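Local coordinates for putative aminooxidase (Propionibacterium acnes, PDB 2BA9), which isomerises polyunsaturated fatty acid to conjugated linoleic acid and binds flavin-adenine dinucleotide in a fold of the flavin-containing amine oxidoreductase family, at residues A[53-58]-A[205-210]; A[79-84]-A[199-204]; A[173-178]-A[331-336]; A[275-280]-A[371-376]. One frame throughout, in Å; residues are numbered along the deposited sequence.

Contact 1 (A[53-58]-A[205-210]); sequences GRRYEM and TQAMFE
Arg55 and Glu57, on and just past the short strand 54-55, face the first turns of helix 204-215, with the CA atoms of Glu57 and Thr205 7.6 Å apart. Glu57 meets the start of that helix: its OE2 takes the Thr205 N-H through the syn lone pair at 2.7 Å, and OE1 bonds the same N weakly. The bend at chi2 (-79°) turns the carboxylate toward the helix, while Ser48 OG bonds OE1. Arg55 reaches tip to tip with Glu210. Its NH2 makes the salt bridge to Glu210 OE1 at 3.1 Å, lying above the carboxylate plane, and a weak bond to Gln206 OE1 at 3.2 Å, which also takes a hydrogen bond from Ser48 N. NH1 passes Ala207 CB at 3.7 Å, while NE is bonded to Ser48 O. Water 1 donates to Glu210 OE1. Helix 204-215 thus receives a carboxylate at its N-terminal end, where the helix dipole would be expected to stabilise negative charge, and the Arg55 charge is probably balanced mainly by Glu210.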
loop_
_atom_site.group_PDB
_atom_site.type_symbol
_atom_site.label_atom_id
_atom_site.label_comp_id
_atom_site.label_asym_id
_atom_site.label_seq_id
_atom_site.Cartn_x
_atom_site.Cartn_y
_atom_site.Cartn_z
ATOM N N GLY A 53 -25.448 -8.167 4.213
ATOM C CA GLY A 53 -25.513 -7.493 5.512
ATOM C C GLY A 53 -24.187 -7.180 6.188
ATOM O O GLY A 53 -24.169 -6.640 7.290
ATOM N N ARG A 54 -23.073 -7.522 5.545
ATOM C CA ARG A 54 -21.747 -7.306 6.127
ATOM C C ARG A 54 -20.799 -6.872 5.019
ATOM O O ARG A 54 -21.072 -7.076 3.840
ATOM C CB ARG A 54 -21.212 -8.579 6.816
ATOM C CG ARG A 54 -22.088 -9.081 7.970
ATOM C CD ARG A 54 -21.384 -10.052 8.905
ATOM N NE ARG A 54 -21.541 -11.438 8.483
ATOM C CZ ARG A 54 -21.254 -12.511 9.227
ATOM N NH1 ARG A 54 -20.797 -12.382 10.475
ATOM N NH2 ARG A 54 -21.439 -13.726 8.719
ATOM N N ARG A 55 -19.700 -6.251 5.412
ATOM C CA ARG A 55 -18.751 -5.731 4.454
ATOM C C ARG A 55 -17.558 -6.653 4.299
ATOM O O ARG A 55 -17.020 -7.183 5.272
ATOM C CB ARG A 55 -18.292 -4.323 4.850
ATOM C CG ARG A 55 -19.445 -3.326 4.977
ATOM C CD ARG A 55 -19.013 -1.998 5.530
ATOM N NE ARG A 55 -18.314 -1.175 4.544
ATOM C CZ ARG A 55 -18.005 0.110 4.710
ATOM N NH1 ARG A 55 -18.320 0.752 5.830
ATOM N NH2 ARG A 55 -17.379 0.768 3.747
ATOM N N TYR A 56 -17.126 -6.817 3.059
ATOM C CA TYR A 56 -15.902 -7.542 2.783
ATOM C C TYR A 56 -14.860 -6.557 2.263
ATOM O O TYR A 56 -15.181 -5.402 1.969
ATOM C CB TYR A 56 -16.149 -8.686 1.795
ATOM C CG TYR A 56 -16.661 -8.263 0.440
ATOM C CD1 TYR A 56 -15.796 -8.110 -0.634
ATOM C CD2 TYR A 56 -18.014 -8.037 0.225
ATOM C CE1 TYR A 56 -16.261 -7.747 -1.891
ATOM C CE2 TYR A 56 -18.488 -7.672 -1.023
ATOM C CZ TYR A 56 -17.604 -7.526 -2.077
ATOM O OH TYR A 56 -18.074 -7.159 -3.317
ATOM N N GLU A 57 -13.618 -7.019 2.162
ATOM C CA GLU A 57 -12.514 -6.162 1.790
ATOM C C GLU A 57 -12.075 -6.517 0.371
ATOM O O GLU A 57 -11.697 -7.666 0.069
ATOM C CB GLU A 57 -11.342 -6.316 2.767
ATOM C CG GLU A 57 -11.631 -6.002 4.248
ATOM C CD GLU A 57 -11.661 -4.508 4.586
ATOM O OE1 GLU A 57 -12.030 -3.684 3.705
ATOM O OE2 GLU A 57 -11.304 -4.151 5.745
ATOM N N MET A 58 -12.160 -5.533 -0.506
ATOM C CA MET A 58 -11.540 -5.609 -1.815
ATOM C C MET A 58 -10.117 -5.042 -1.775
ATOM O O MET A 58 -9.332 -5.240 -2.706
ATOM C CB MET A 58 -12.399 -4.877 -2.856
ATOM C CG MET A 58 -13.612 -5.693 -3.305
ATOM S SD MET A 58 -13.227 -7.302 -4.084
ATOM C CE MET A 58 -12.140 -6.741 -5.403
ATOM N N THR A 205 -11.798 -1.541 6.431
ATOM C CA THR A 205 -10.802 -0.489 6.504
ATOM C C THR A 205 -11.383 0.808 5.919
ATOM O O THR A 205 -11.048 1.890 6.392
ATOM C CB THR A 205 -9.473 -0.854 5.799
ATOM O OG1 THR A 205 -9.734 -1.267 4.453
ATOM C CG2 THR A 205 -8.747 -1.978 6.534
ATOM N N GLN A 206 -12.284 0.694 4.933
ATOM C CA GLN A 206 -12.863 1.876 4.283
ATOM C C GLN A 206 -13.659 2.750 5.262
ATOM O O GLN A 206 -13.666 3.973 5.131
ATOM C CB GLN A 206 -13.747 1.469 3.104
ATOM C CG GLN A 206 -14.285 2.659 2.279
ATOM C CD GLN A 206 -15.110 2.242 1.066
ATOM O OE1 GLN A 206 -15.670 1.135 1.026
ATOM N NE2 GLN A 206 -15.183 3.128 0.063
ATOM N N ALA A 207 -14.298 2.118 6.254
ATOM C CA ALA A 207 -15.225 2.806 7.164
ATOM C C ALA A 207 -14.628 4.028 7.845
ATOM O O ALA A 207 -15.263 5.073 7.901
ATOM C CB ALA A 207 -15.750 1.839 8.223
ATOM N N MET A 208 -13.413 3.881 8.380
ATOM C CA MET A 208 -12.788 4.943 9.161
ATOM C C MET A 208 -12.340 6.141 8.320
ATOM O O MET A 208 -12.243 7.255 8.823
ATOM C CB MET A 208 -11.614 4.394 9.996
ATOM C CG MET A 208 -10.466 3.763 9.209
ATOM S SD MET A 208 -9.495 2.646 10.264
ATOM C CE MET A 208 -8.305 1.982 9.078
ATOM N N PHE A 209 -12.064 5.909 7.043
ATOM C CA PHE A 209 -11.743 6.991 6.126
ATOM C C PHE A 209 -13.019 7.658 5.593
ATOM O O PHE A 209 -13.031 8.850 5.310
ATOM C CB PHE A 209 -10.850 6.476 5.011
ATOM C CG PHE A 209 -9.496 6.065 5.490
ATOM C CD1 PHE A 209 -8.557 7.030 5.875
ATOM C CD2 PHE A 209 -9.165 4.730 5.605
ATOM C CE1 PHE A 209 -7.292 6.664 6.346
ATOM C CE2 PHE A 209 -7.911 4.351 6.063
ATOM C CZ PHE A 209 -6.962 5.324 6.431
ATOM N N GLU A 210 -14.102 6.891 5.478
ATOM C CA GLU A 210 -15.408 7.496 5.235
ATOM C C GLU A 210 -15.742 8.435 6.395
ATOM O O GLU A 210 -16.102 9.590 6.182
ATOM C CB GLU A 210 -16.483 6.423 5.035
ATOM C CG GLU A 210 -16.309 5.669 3.739
ATOM C CD GLU A 210 -17.257 4.488 3.580
ATOM O OE1 GLU A 210 -17.579 3.778 4.563
ATOM O OE2 GLU A 210 -17.645 4.243 2.432
HETATM O O HOH W 1 -18.681 4.034 6.897
#

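Contact 2 (A[79-84]-A[199-204]); sequences DKVDGP and WTWADG
Asp82 and Ala202 are joined by a hydrogen bond from Ala202 N to Asp82 OD1, 3.0 Å long, with the donor above the carboxylate plane. Asp82 CG sits between its backbone N and carbonyl carbon (chi1 56°), on the side that faces the type I turn from Trp201 to Gly204. Two waters tie the same carboxylate to Asp203: water 2 links OD1 to Asp203 N, and water 3 links OD2 to Asp203 OD2. Next to this, Gly83 N donates to Thr200 O at 2.9 Å, and Thr200 OG1 donates to Pro84 O at 2.8 Å, so Thr200 holds the other segment through both its backbone and its hydroxyl. The backbones pack closely here, Gly83 CA lying 3.2 Å from Ala202 N. Farther out, Val81 crosses Trp199 at about a right angle: CG1 touches Trp199 CB at 3.6 Å, and CG2 lies over one face of the indole in a CH-pi contact, 3.8 Å from the five-membered ring centroid. Lys80 O comes within 3.3 Å of Trp201 CD1. Met74 of helix 68-77 touches Val81 and both tryptophans, and Met208 of helix 204-215 packs on Trp201. The contact therefore joins the loop between helix 68-77 and strand 88-91 to the loop that leads into helix 204-215.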
loop_
_atom_site.group_PDB
_atom_site.type_symbol
_atom_site.label_atom_id
_atom_site.label_comp_id
_atom_site.label_asym_id
_atom_site.label_seq_id
_atom_site.Cartn_x
_atom_site.Cartn_y
_atom_site.Cartn_z
ATOM N N ASP A 79 -13.726 5.522 15.693
ATOM C CA ASP A 79 -13.687 4.146 15.226
ATOM C C ASP A 79 -12.803 3.313 16.141
ATOM O O ASP A 79 -11.908 3.840 16.803
ATOM C CB ASP A 79 -13.185 4.085 13.783
ATOM C CG ASP A 79 -14.203 4.637 12.786
ATOM O OD1 ASP A 79 -15.210 3.960 12.515
ATOM O OD2 ASP A 79 -13.986 5.734 12.251
ATOM N N LYS A 80 -13.071 2.013 16.175
ATOM C CA LYS A 80 -12.343 1.085 17.029
ATOM C C LYS A 80 -11.867 -0.077 16.192
ATOM O O LYS A 80 -12.483 -0.428 15.183
ATOM C CB LYS A 80 -13.243 0.533 18.152
ATOM C CG LYS A 80 -14.091 1.559 18.885
ATOM C CD LYS A 80 -13.249 2.485 19.740
ATOM C CE LYS A 80 -14.106 3.419 20.579
ATOM N NZ LYS A 80 -13.258 4.382 21.356
ATOM N N VAL A 81 -10.778 -0.689 16.645
ATOM C CA VAL A 81 -10.307 -1.949 16.085
ATOM C C VAL A 81 -11.262 -3.043 16.582
ATOM O O VAL A 81 -11.163 -3.480 17.726
ATOM C CB VAL A 81 -8.835 -2.226 16.512
ATOM C CG1 VAL A 81 -8.360 -3.595 15.993
ATOM C CG2 VAL A 81 -7.924 -1.115 16.020
ATOM N N ASP A 82 -12.198 -3.457 15.733
ATOM C CA ASP A 82 -13.273 -4.369 16.160
ATOM C C ASP A 82 -13.578 -5.496 15.167
ATOM O O ASP A 82 -14.626 -6.105 15.242
ATOM C CB ASP A 82 -14.555 -3.569 16.468
ATOM C CG ASP A 82 -15.031 -2.700 15.281
ATOM O OD1 ASP A 82 -14.498 -2.837 14.156
ATOM O OD2 ASP A 82 -15.952 -1.869 15.479
ATOM N N GLY A 83 -12.652 -5.783 14.256
ATOM C CA GLY A 83 -12.866 -6.796 13.225
ATOM C C GLY A 83 -12.606 -8.223 13.695
ATOM O O GLY A 83 -12.123 -8.448 14.808
ATOM N N PRO A 84 -12.916 -9.208 12.840
ATOM C CA PRO A 84 -12.657 -10.590 13.242
ATOM C C PRO A 84 -11.155 -10.888 13.289
ATOM O O PRO A 84 -10.390 -10.373 12.467
ATOM C CB PRO A 84 -13.375 -11.431 12.173
ATOM C CG PRO A 84 -13.853 -10.494 11.116
ATOM C CD PRO A 84 -13.479 -9.094 11.482
ATOM N N TRP A 199 -4.559 -5.643 13.571
ATOM C CA TRP A 199 -5.854 -4.963 13.583
ATOM C C TRP A 199 -6.681 -5.294 12.346
ATOM O O TRP A 199 -6.157 -5.369 11.235
ATOM C CB TRP A 199 -5.683 -3.447 13.611
ATOM C CG TRP A 199 -4.968 -2.886 14.776
ATOM C CD1 TRP A 199 -4.658 -3.511 15.943
ATOM C CD2 TRP A 199 -4.505 -1.540 14.904
ATOM N NE1 TRP A 199 -4.013 -2.641 16.781
ATOM C CE2 TRP A 199 -3.909 -1.422 16.166
ATOM C CE3 TRP A 199 -4.541 -0.416 14.061
ATOM C CZ2 TRP A 199 -3.356 -0.227 16.617
ATOM C CZ3 TRP A 199 -3.992 0.757 14.502
ATOM C CH2 TRP A 199 -3.406 0.851 15.768
ATOM N N THR A 200 -7.981 -5.477 12.555
ATOM C CA THR A 200 -8.966 -5.549 11.484
ATOM C C THR A 200 -10.183 -4.766 11.939
ATOM O O THR A 200 -10.335 -4.462 13.126
ATOM C CB THR A 200 -9.428 -6.994 11.155
ATOM O OG1 THR A 200 -10.103 -7.573 12.284
ATOM C CG2 THR A 200 -8.246 -7.880 10.761
ATOM N N TRP A 201 -11.062 -4.466 10.988
ATOM C CA TRP A 201 -12.236 -3.643 11.251
ATOM C C TRP A 201 -13.486 -4.358 10.749
ATOM O O TRP A 201 -13.525 -4.785 9.593
ATOM C CB TRP A 201 -12.048 -2.280 10.570
ATOM C CG TRP A 201 -10.936 -1.493 11.196
ATOM C CD1 TRP A 201 -11.050 -0.595 12.217
ATOM C CD2 TRP A 201 -9.547 -1.560 10.881
ATOM N NE1 TRP A 201 -9.826 -0.082 12.539
ATOM C CE2 TRP A 201 -8.882 -0.661 11.738
ATOM C CE3 TRP A 201 -8.801 -2.278 9.946
ATOM C CZ2 TRP A 201 -7.498 -0.464 11.694
ATOM C CZ3 TRP A 201 -7.425 -2.086 9.903
ATOM C CH2 TRP A 201 -6.790 -1.178 10.770
ATOM N N ALA A 202 -14.486 -4.500 11.623
ATOM C CA ALA A 202 -15.769 -5.159 11.282
ATOM C C ALA A 202 -16.438 -4.514 10.081
ATOM O O ALA A 202 -16.937 -5.210 9.190
ATOM C CB ALA A 202 -16.747 -5.134 12.477
ATOM N N ASP A 203 -16.432 -3.181 10.068
ATOM C CA ASP A 203 -17.055 -2.394 9.003
ATOM C C ASP A 203 -16.060 -2.020 7.918
ATOM O O ASP A 203 -16.309 -1.120 7.115
ATOM C CB ASP A 203 -17.728 -1.149 9.587
ATOM C CG ASP A 203 -19.035 -1.482 10.301
ATOM O OD1 ASP A 203 -19.991 -1.952 9.619
ATOM O OD2 ASP A 203 -19.105 -1.284 11.536
ATOM N N GLY A 204 -14.930 -2.715 7.898
ATOM C CA GLY A 204 -13.947 -2.559 6.841
ATOM C C GLY A 204 -12.975 -1.415 7.048
ATOM O O GLY A 204 -13.281 -0.436 7.759
HETATM O O HOH W 2 -15.556 -1.521 12.169
HETATM O O HOH W 3 -17.996 -1.784 13.915
#

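Contact 3 (A[173-178]-A[331-336]); sequences FDNVPA and RNHPDY
Asp174 and His333 meet tip to tip, the carboxylate and imidazole planes 33° apart. His333 CG is anti to its backbone N (chi1 -178°), which carries the ring out toward Asp174. His333 NE2 donates to Asp174 OD1 over 2.9 Å, almost straight at 174°; the oxygen lies in the ring plane and accepts through its syn lone pair. The other ring nitrogen, ND1, accepts the Asp335 N-H at 3.0 Å, the donor tilted a little from the ring plane, so the ring's rotation is fixed. This His-carboxylate pair joins the loop ahead of helix 178-184 to the type I turn 333-336 that follows strand 325-330. Asn175 stands with its amide nearly perpendicular to the imidazole. Its ND2 donates to Asp174 OD2 at 2.9 Å from above the carboxylate plane, and Pro334 CG lies over the face of the amide, 3.5 Å from Asn175 OD1. Water 4 donates to both Asp174 OD2 and Asp335 OD2, which probably eases their repulsion.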
loop_
_atom_site.group_PDB
_atom_site.type_symbol
_atom_site.label_atom_id
_atom_site.label_comp_id
_atom_site.label_asym_id
_atom_site.label_seq_id
_atom_site.Cartn_x
_atom_site.Cartn_y
_atom_site.Cartn_z
ATOM N N PHE A 173 11.451 -10.040 -3.857
ATOM C CA PHE A 173 12.710 -9.656 -3.223
ATOM C C PHE A 173 13.932 -9.705 -4.151
ATOM O O PHE A 173 14.977 -9.115 -3.842
ATOM C CB PHE A 173 12.975 -10.552 -2.004
ATOM C CG PHE A 173 12.031 -10.333 -0.835
ATOM C CD1 PHE A 173 11.875 -11.336 0.122
ATOM C CD2 PHE A 173 11.318 -9.136 -0.657
ATOM C CE1 PHE A 173 11.021 -11.167 1.216
ATOM C CE2 PHE A 173 10.466 -8.965 0.451
ATOM C CZ PHE A 173 10.317 -9.975 1.378
ATOM N N ASP A 174 13.817 -10.411 -5.271
ATOM C CA ASP A 174 14.884 -10.430 -6.273
ATOM C C ASP A 174 15.121 -9.041 -6.921
ATOM O O ASP A 174 16.181 -8.798 -7.490
ATOM C CB ASP A 174 14.592 -11.485 -7.352
ATOM C CG ASP A 174 13.338 -11.160 -8.170
ATOM O OD1 ASP A 174 12.251 -11.657 -7.798
ATOM O OD2 ASP A 174 13.442 -10.417 -9.175
ATOM N N ASN A 175 14.128 -8.148 -6.833
ATOM C CA ASN A 175 14.227 -6.822 -7.428
ATOM C C ASN A 175 13.761 -5.629 -6.565
ATOM O O ASN A 175 14.318 -4.550 -6.679
ATOM C CB ASN A 175 13.491 -6.814 -8.766
ATOM C CG ASN A 175 12.012 -7.056 -8.617
ATOM O OD1 ASN A 175 11.245 -6.116 -8.529
ATOM N ND2 ASN A 175 11.605 -8.314 -8.582
ATOM N N VAL A 176 12.758 -5.795 -5.709
ATOM C CA VAL A 176 12.244 -4.651 -4.920
ATOM C C VAL A 176 13.273 -4.209 -3.883
ATOM O O VAL A 176 13.711 -5.026 -3.070
ATOM C CB VAL A 176 10.938 -4.984 -4.198
ATOM C CG1 VAL A 176 10.613 -3.916 -3.137
ATOM C CG2 VAL A 176 9.803 -5.131 -5.179
ATOM N N PRO A 177 13.674 -2.923 -3.907
ATOM C CA PRO A 177 14.711 -2.442 -2.986
ATOM C C PRO A 177 14.419 -2.595 -1.484
ATOM O O PRO A 177 13.275 -2.377 -1.043
ATOM C CB PRO A 177 14.827 -0.950 -3.345
ATOM C CG PRO A 177 14.334 -0.852 -4.751
ATOM C CD PRO A 177 13.242 -1.859 -4.841
ATOM N N ALA A 178 15.475 -2.906 -0.717
ATOM C CA ALA A 178 15.378 -3.151 0.735
ATOM C C ALA A 178 14.647 -2.044 1.511
ATOM O O ALA A 178 13.891 -2.333 2.444
ATOM C CB ALA A 178 16.770 -3.378 1.333
ATOM N N ARG A 331 0.228 -9.925 -11.270
ATOM C CA ARG A 331 0.239 -10.039 -12.724
ATOM C C ARG A 331 1.540 -9.600 -13.390
ATOM O O ARG A 331 1.696 -9.790 -14.590
ATOM C CB ARG A 331 -0.934 -9.252 -13.328
ATOM C CG ARG A 331 -2.283 -9.870 -12.975
ATOM C CD ARG A 331 -3.477 -9.130 -13.545
ATOM N NE ARG A 331 -3.240 -8.620 -14.888
ATOM C CZ ARG A 331 -4.095 -7.872 -15.571
ATOM N NH1 ARG A 331 -5.286 -7.575 -15.065
ATOM N NH2 ARG A 331 -3.766 -7.440 -16.786
ATOM N N ASN A 332 2.474 -9.051 -12.628
ATOM C CA ASN A 332 3.698 -8.502 -13.216
ATOM C C ASN A 332 4.956 -8.814 -12.405
ATOM O O ASN A 332 4.898 -9.052 -11.202
ATOM C CB ASN A 332 3.558 -6.992 -13.363
ATOM C CG ASN A 332 3.602 -6.288 -12.020
ATOM O OD1 ASN A 332 2.680 -6.424 -11.204
ATOM N ND2 ASN A 332 4.699 -5.592 -11.752
ATOM N N HIS A 333 6.093 -8.789 -13.102
ATOM C CA HIS A 333 7.418 -8.918 -12.504
ATOM C C HIS A 333 8.408 -8.416 -13.580
ATOM O O HIS A 333 8.168 -8.607 -14.784
ATOM C CB HIS A 333 7.664 -10.390 -12.137
ATOM C CG HIS A 333 8.971 -10.663 -11.458
ATOM N ND1 HIS A 333 10.158 -10.774 -12.146
ATOM C CD2 HIS A 333 9.267 -10.906 -10.159
ATOM C CE1 HIS A 333 11.133 -11.049 -11.302
ATOM N NE2 HIS A 333 10.621 -11.134 -10.088
ATOM N N PRO A 334 9.506 -7.762 -13.167
ATOM C CA PRO A 334 10.471 -7.266 -14.175
ATOM C C PRO A 334 11.027 -8.308 -15.160
ATOM O O PRO A 334 11.357 -7.964 -16.284
ATOM C CB PRO A 334 11.613 -6.696 -13.321
ATOM C CG PRO A 334 10.984 -6.382 -12.014
ATOM C CD PRO A 334 9.930 -7.423 -11.796
ATOM N N ASP A 335 11.144 -9.557 -14.727
ATOM C CA ASP A 335 11.749 -10.614 -15.539
ATOM C C ASP A 335 10.777 -11.334 -16.490
ATOM O O ASP A 335 11.206 -12.182 -17.307
ATOM C CB ASP A 335 12.460 -11.611 -14.616
ATOM C CG ASP A 335 13.703 -11.020 -13.970
ATOM O OD1 ASP A 335 14.048 -9.868 -14.304
ATOM O OD2 ASP A 335 14.333 -11.696 -13.122
ATOM N N TYR A 336 9.487 -10.975 -16.402
ATOM C CA TYR A 336 8.419 -11.618 -17.177
ATOM C C TYR A 336 7.466 -10.632 -17.860
ATOM O O TYR A 336 7.294 -9.489 -17.425
ATOM C CB TYR A 336 7.580 -12.512 -16.263
ATOM C CG TYR A 336 8.354 -13.636 -15.609
ATOM C CD1 TYR A 336 8.383 -14.908 -16.186
ATOM C CD2 TYR A 336 9.046 -13.433 -14.427
ATOM C CE1 TYR A 336 9.083 -15.946 -15.601
ATOM C CE2 TYR A 336 9.761 -14.479 -13.821
ATOM C CZ TYR A 336 9.775 -15.729 -14.413
ATOM O OH TYR A 336 10.477 -16.762 -13.827
HETATM O O HOH W 4 15.290 -10.155 -10.930
#

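Contact 4 (A[275-280]-A[371-376]); sequences KIIHQQ and FPHVSS
Ile277 and Phe371 cover opposite faces of the His373 imidazole. Ile277 CG1 makes a CH-pi contact on one, 4.0 Å from the ring centroid; Phe371 CE2 lies 3.4 Å above the other, offset toward the rim. At the edge, Gln279 OE1 approaches CE1 at 3.6 Å, although its hydrogen bond is to Asn332 ND2. His373 CG stands between its own backbone N and carbonyl carbon (chi1 63°), and ND1 donates at 2.7 Å to Phe371 O, which lies in the imidazole plane; this fixes the ring's rotation. Gln279 CG also lies at the edge of the Phe371 ring. On the other side of the strands, Ile276 and Pro372 lie side by side, CG2 to CB 3.9 Å. The backbones of Ile277 and His373 exchange two hydrogen bonds, Ile277 N to His373 O at 2.8 Å and His373 N to Ile277 O at 2.9 Å. Theirs is an antiparallel hydrogen-bonded pair between strand 277-288 and strand 359-373, at one edge of the mixed seven-stranded sheet.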
loop_
_atom_site.group_PDB
_atom_site.type_symbol
_atom_site.label_atom_id
_atom_site.label_comp_id
_atom_site.label_asym_id
_atom_site.label_seq_id
_atom_site.Cartn_x
_atom_site.Cartn_y
_atom_site.Cartn_z
ATOM N N LYS A 275 9.951 7.157 -14.442
ATOM C CA LYS A 275 10.685 5.996 -13.932
ATOM C C LYS A 275 9.880 5.149 -12.942
ATOM O O LYS A 275 10.320 4.051 -12.561
ATOM C CB LYS A 275 11.965 6.433 -13.230
ATOM C CG LYS A 275 12.965 7.180 -14.096
ATOM C CD LYS A 275 14.071 7.770 -13.222
ATOM C CE LYS A 275 14.973 8.711 -13.977
ATOM N NZ LYS A 275 15.771 8.016 -14.996
ATOM N N ILE A 276 8.736 5.676 -12.507
ATOM C CA ILE A 276 7.877 5.003 -11.537
ATOM C C ILE A 276 7.360 3.709 -12.156
ATOM O O ILE A 276 6.890 3.706 -13.291
ATOM C CB ILE A 276 6.659 5.868 -11.123
ATOM C CG1 ILE A 276 7.117 7.153 -10.403
ATOM C CG2 ILE A 276 5.709 5.080 -10.204
ATOM C CD1 ILE A 276 6.007 8.167 -10.204
ATOM N N ILE A 277 7.467 2.626 -11.399
ATOM C CA ILE A 277 6.896 1.332 -11.774
ATOM C C ILE A 277 5.864 0.931 -10.730
ATOM O O ILE A 277 5.972 1.304 -9.558
ATOM C CB ILE A 277 7.988 0.240 -11.955
ATOM C CG1 ILE A 277 9.004 0.229 -10.811
ATOM C CG2 ILE A 277 8.767 0.470 -13.237
ATOM C CD1 ILE A 277 10.062 -0.897 -10.938
ATOM N N HIS A 278 4.842 0.190 -11.156
ATOM C CA HIS A 278 3.785 -0.226 -10.241
ATOM C C HIS A 278 3.472 -1.712 -10.393
ATOM O O HIS A 278 3.904 -2.374 -11.357
ATOM C CB HIS A 278 2.526 0.633 -10.437
ATOM C CG HIS A 278 1.744 0.307 -11.672
ATOM N ND1 HIS A 278 2.059 0.824 -12.909
ATOM C CD2 HIS A 278 0.652 -0.471 -11.858
ATOM C CE1 HIS A 278 1.202 0.368 -13.805
ATOM N NE2 HIS A 278 0.332 -0.412 -13.192
ATOM N N GLN A 279 2.744 -2.223 -9.408
ATOM C CA GLN A 279 2.329 -3.609 -9.378
ATOM C C GLN A 279 0.896 -3.726 -9.859
ATOM O O GLN A 279 0.036 -2.897 -9.541
ATOM C CB GLN A 279 2.444 -4.185 -7.964
ATOM C CG GLN A 279 3.824 -4.067 -7.368
ATOM C CD GLN A 279 4.826 -4.945 -8.069
ATOM O OE1 GLN A 279 5.552 -4.495 -8.958
ATOM N NE2 GLN A 279 4.882 -6.208 -7.671
ATOM N N GLN A 280 0.653 -4.772 -10.637
ATOM C CA GLN A 280 -0.697 -5.158 -11.032
ATOM C C GLN A 280 -1.226 -6.274 -10.100
ATOM O O GLN A 280 -1.040 -7.474 -10.375
ATOM C CB GLN A 280 -0.678 -5.616 -12.491
ATOM C CG GLN A 280 -0.272 -4.529 -13.492
ATOM C CD GLN A 280 -0.268 -5.038 -14.922
ATOM O OE1 GLN A 280 -1.234 -5.662 -15.381
ATOM N NE2 GLN A 280 0.815 -4.778 -15.638
ATOM N N PHE A 371 1.409 -0.342 -5.226
ATOM C CA PHE A 371 2.804 -0.160 -4.860
ATOM C C PHE A 371 3.658 0.562 -5.893
ATOM O O PHE A 371 4.559 -0.042 -6.469
ATOM C CB PHE A 371 3.436 -1.519 -4.495
ATOM C CG PHE A 371 4.857 -1.413 -3.970
ATOM C CD1 PHE A 371 5.237 -0.371 -3.116
ATOM C CD2 PHE A 371 5.809 -2.344 -4.335
ATOM C CE1 PHE A 371 6.533 -0.280 -2.610
ATOM C CE2 PHE A 371 7.127 -2.248 -3.857
ATOM C CZ PHE A 371 7.483 -1.213 -2.984
ATOM N N PRO A 372 3.391 1.864 -6.119
ATOM C CA PRO A 372 4.334 2.586 -6.960
ATOM C C PRO A 372 5.684 2.651 -6.270
ATOM O O PRO A 372 5.765 2.901 -5.065
ATOM C CB PRO A 372 3.725 3.992 -7.070
ATOM C CG PRO A 372 2.844 4.116 -5.837
ATOM C CD PRO A 372 2.292 2.728 -5.650
ATOM N N HIS A 373 6.735 2.421 -7.035
ATOM C CA HIS A 373 8.085 2.474 -6.513
ATOM C C HIS A 373 9.070 2.651 -7.672
ATOM O O HIS A 373 8.663 2.702 -8.838
ATOM C CB HIS A 373 8.392 1.213 -5.706
ATOM C CG HIS A 373 8.360 -0.051 -6.501
ATOM N ND1 HIS A 373 7.181 -0.665 -6.881
ATOM C CD2 HIS A 373 9.358 -0.848 -6.943
ATOM C CE1 HIS A 373 7.459 -1.774 -7.541
ATOM N NE2 HIS A 373 8.771 -1.909 -7.596
ATOM N N VAL A 374 10.353 2.743 -7.341
ATOM C CA VAL A 374 11.410 2.796 -8.365
ATOM C C VAL A 374 12.388 1.629 -8.180
ATOM O O VAL A 374 12.386 0.946 -7.144
ATOM C CB VAL A 374 12.137 4.165 -8.423
ATOM C CG1 VAL A 374 11.152 5.275 -8.833
ATOM C CG2 VAL A 374 12.837 4.498 -7.090
ATOM N N SER A 375 13.180 1.389 -9.221
ATOM C CA SER A 375 14.094 0.271 -9.264
ATOM C C SER A 375 15.274 0.546 -8.351
ATOM O O SER A 375 15.549 1.704 -7.984
ATOM C CB SER A 375 14.590 0.043 -10.701
ATOM O OG SER A 375 15.284 1.192 -11.180
ATOM N N SER A 376 15.980 -0.519 -7.989
ATOM C CA SER A 376 17.190 -0.375 -7.191
ATOM C C SER A 376 18.180 0.621 -7.827
ATOM O O SER A 376 18.700 1.509 -7.146
ATOM C CB SER A 376 17.852 -1.736 -6.982
ATOM O OG SER A 376 19.008 -1.606 -6.168
HETATM O O HOH W 5 12.513 2.561 -11.750
#

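In the fold
Contacts 1 and 2 lie on one side of the chain's centre, contacts 3 and 4 on the opposite side; the centres are about 9 Å apart within each pair and 27 to 32 Å between pairs. In sequence, contact 2 is nested inside contact 1; both close before contact 4 opens, while the segments of contact 3 alternate with those of all the others. Contact 2 holds the loop leading into helix 204-215 and contact 1 the helix's first turns. Contacts 3 and 4 meet where Asn332 and Arg331 lie against Gln280, on strand 277-288 of the mixed sheet. FAD lies between the pairs: Met58 touches it, and side chains of contacts 1, 2 and 4 come within about 6 to 7 Å.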